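Local coordinates for sulfotransferase (Alicyclobacillus acidocaldarius subsp. acidocaldarius, PDB 3RNL), which probably transfers sulfuryl groups to acceptor molecules and binds magnesium ions, at residues D49-F54 with R152-P157. Numbering follows the deposited sequence.
Sequences DFPERF and RQHYEP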
loop_
_atom_site.group_PDB
_atom_site.type_symbol
_atom_site.label_atom_id
_atom_site.label_comp_id
_atom_site.label_asym_id
_atom_site.label_seq_id
_atom_site.Cartn_x
_atom_site.Cartn_y
_atom_site.Cartn_z
ATOM N N ASP A 49 -6.924 14.583 -2.117
ATOM C CA ASP A 49 -7.127 14.324 -0.689
ATOM C C ASP A 49 -5.963 14.841 0.166
ATOM O O ASP A 49 -6.036 14.802 1.396
ATOM C CB ASP A 49 -7.264 12.813 -0.443
ATOM C CG ASP A 49 -8.559 12.238 -0.995
ATOM O OD1 ASP A 49 -9.592 12.950 -0.981
ATOM O OD2 ASP A 49 -8.536 11.078 -1.452
ATOM N N PHE A 50 -4.882 15.280 -0.478
ATOM C CA PHE A 50 -3.692 15.726 0.241
ATOM C C PHE A 50 -3.993 17.037 0.954
ATOM O O PHE A 50 -4.804 17.823 0.483
ATOM C CB PHE A 50 -2.534 16.035 -0.717
ATOM C CG PHE A 50 -1.752 14.835 -1.187
ATOM C CD1 PHE A 50 -2.195 13.540 -0.975
ATOM C CD2 PHE A 50 -0.541 15.032 -1.843
ATOM C CE1 PHE A 50 -1.434 12.451 -1.432
ATOM C CE2 PHE A 50 0.216 13.967 -2.302
ATOM C CZ PHE A 50 -0.222 12.675 -2.091
ATOM N N PRO A 51 -3.302 17.296 2.073
ATOM C CA PRO A 51 -3.330 18.655 2.629
ATOM C C PRO A 51 -2.576 19.602 1.704
ATOM O O PRO A 51 -1.956 19.141 0.745
ATOM C CB PRO A 51 -2.556 18.506 3.941
ATOM C CG PRO A 51 -1.604 17.375 3.683
ATOM C CD PRO A 51 -2.392 16.400 2.811
ATOM N N GLU A 52 -2.573 20.897 2.001
ATOM C CA GLU A 52 -1.889 21.841 1.127
ATOM C C GLU A 52 -0.414 21.503 1.007
ATOM O O GLU A 52 0.172 21.601 -0.070
ATOM C CB GLU A 52 -2.049 23.281 1.613
ATOM C CG GLU A 52 -1.424 24.289 0.662
ATOM C CD GLU A 52 -1.551 25.719 1.149
ATOM O OE1 GLU A 52 -1.805 25.918 2.359
ATOM O OE2 GLU A 52 -1.397 26.642 0.320
ATOM N N ARG A 53 0.208 21.161 2.127
ATOM C CA ARG A 53 1.565 20.635 2.086
ATOM C C ARG A 53 1.862 19.781 3.317
ATOM O O ARG A 53 1.286 19.989 4.396
ATOM C CB ARG A 53 2.608 21.751 1.905
ATOM C CG ARG A 53 2.989 22.476 3.164
ATOM C CD ARG A 53 4.109 23.506 2.922
ATOM N NE ARG A 53 5.403 22.895 2.618
ATOM C CZ ARG A 53 6.333 22.611 3.530
ATOM N NH1 ARG A 53 6.111 22.876 4.816
ATOM N NH2 ARG A 53 7.486 22.059 3.157
ATOM N N PHE A 54 2.767 18.827 3.160
ATOM C CA PHE A 54 3.177 17.977 4.278
ATOM C C PHE A 54 4.307 18.679 5.004
ATOM O O PHE A 54 5.239 19.194 4.373
ATOM C CB PHE A 54 3.641 16.606 3.787
ATOM C CG PHE A 54 2.560 15.824 3.100
ATOM C CD1 PHE A 54 1.505 15.298 3.835
ATOM C CD2 PHE A 54 2.588 15.633 1.722
ATOM C CE1 PHE A 54 0.487 14.564 3.210
ATOM C CE2 PHE A 54 1.578 14.903 1.083
ATOM C CZ PHE A 54 0.530 14.367 1.825
ATOM N N ARG A 152 -2.922 16.514 12.900
ATOM C CA ARG A 152 -3.394 17.898 12.883
ATOM C C ARG A 152 -2.432 18.835 12.156
ATOM O O ARG A 152 -2.865 19.792 11.507
ATOM C CB ARG A 152 -3.618 18.425 14.305
ATOM C CG ARG A 152 -4.776 17.775 15.042
ATOM C CD ARG A 152 -5.193 18.609 16.255
ATOM N NE ARG A 152 -4.122 18.733 17.242
ATOM C CZ ARG A 152 -3.947 17.895 18.260
ATOM N NH1 ARG A 152 -2.947 18.081 19.110
ATOM N NH2 ARG A 152 -4.772 16.872 18.431
ATOM N N GLN A 153 -1.130 18.568 12.272
ATOM C CA GLN A 153 -0.109 19.439 11.685
ATOM C C GLN A 153 0.209 19.098 10.224
ATOM O O GLN A 153 1.037 19.755 9.596
ATOM C CB GLN A 153 1.173 19.422 12.518
ATOM C CG GLN A 153 1.016 20.063 13.902
ATOM C CD GLN A 153 2.210 19.825 14.805
ATOM O OE1 GLN A 153 3.134 19.094 14.455
ATOM N NE2 GLN A 153 2.190 20.440 15.984
ATOM N N HIS A 154 -0.480 18.095 9.697
ATOM C CA HIS A 154 -0.321 17.654 8.305
ATOM C C HIS A 154 1.051 17.059 7.979
ATOM O O HIS A 154 1.615 17.320 6.916
ATOM C CB HIS A 154 -0.623 18.805 7.338
ATOM C CG HIS A 154 -1.980 19.412 7.525
ATOM N ND1 HIS A 154 -2.238 20.743 7.283
ATOM C CD2 HIS A 154 -3.156 18.865 7.913
ATOM C CE1 HIS A 154 -3.512 20.996 7.530
ATOM N NE2 HIS A 154 -4.093 19.871 7.909
ATOM N N TYR A 155 1.563 16.223 8.871
ATOM C CA TYR A 155 2.693 15.372 8.519
ATOM C C TYR A 155 2.225 14.381 7.462
ATOM O O TYR A 155 1.031 14.135 7.315
ATOM C CB TYR A 155 3.159 14.573 9.739
ATOM C CG TYR A 155 4.096 15.295 10.679
ATOM C CD1 TYR A 155 5.172 14.622 11.253
ATOM C CD2 TYR A 155 3.913 16.637 10.997
ATOM C CE1 TYR A 155 6.025 15.260 12.138
ATOM C CE2 TYR A 155 4.776 17.286 11.872
ATOM C CZ TYR A 155 5.831 16.592 12.430
ATOM O OH TYR A 155 6.693 17.224 13.311
ATOM N N GLU A 156 3.164 13.802 6.722
ATOM C CA GLU A 156 2.777 12.761 5.768
ATOM C C GLU A 156 2.343 11.468 6.478
ATOM O O GLU A 156 2.648 11.252 7.660
ATOM C CB GLU A 156 3.903 12.499 4.772
ATOM C CG GLU A 156 5.054 11.722 5.342
ATOM C CD GLU A 156 5.497 10.622 4.389
ATOM O OE1 GLU A 156 6.689 10.621 4.015
ATOM O OE2 GLU A 156 4.645 9.773 4.019
ATOM N N PRO A 157 1.581 10.619 5.775
ATOM C CA PRO A 157 0.949 9.465 6.436
ATOM C C PRO A 157 1.918 8.390 6.916
ATOM O O PRO A 157 1.489 7.533 7.685
ATOM C CB PRO A 157 -0.029 8.901 5.386
ATOM C CG PRO A 157 -0.090 9.915 4.303
ATOM C CD PRO A 157 1.133 10.778 4.380
HETATM O O HOH W 1 -0.494 21.806 5.206
#
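R53 and H154 are joined by a water that donates to R53 O at 2.7 Å. The same water is hydrogen-bonded to H154 ND1 at 2.9 Å. Beside this bridge the carbonyl oxygen of H154 takes a CA-H···O contact from F54, with F54 CA 3.1 Å from H154 O. H154 is the first residue after helix 147-152 to leave helical angles; its positive phi (66°) belongs to the Schellman motif that closes the helix, and its CB points toward 49-54. Its CG stands anti to the carbonyl carbon (chi1 -56°), and the imidazole presents one face to P51. The CB of P51 makes a CH-pi contact there, 4.0 Å from the ring centroid and displaced toward the rim, while R152 O lies above the opposite face.

F54 carries the buried half of the contact. Over one face of its ring comes E156 CB, 4.2 Å from the centroid and 27° off the normal, in a second CH-pi contact; the carbonyl oxygens of H154 and Y155 lie near the ring plane at its edge. F54 CD1 also packs against E156 CA at 3.4 Å, and F54 CE1 reaches P157 CD at 4.0 Å. Within its own loop, F54 points CZ over the centre of the F50 ring. The carboxylate of E156 turns away to a salt bridge with R135 and a hydrogen bond to L158 N.

In the P-loop-type sulfotransferase fold, built around a parallel sheet, the contact thus ties the loop between strand 34-35 and helix 60-64 to the one between helices 147-152 and 167-178, away from the magnesium sites. M62 of helix 60-64 packs on F50, F54 and E156, and N63 accepts from F54 N.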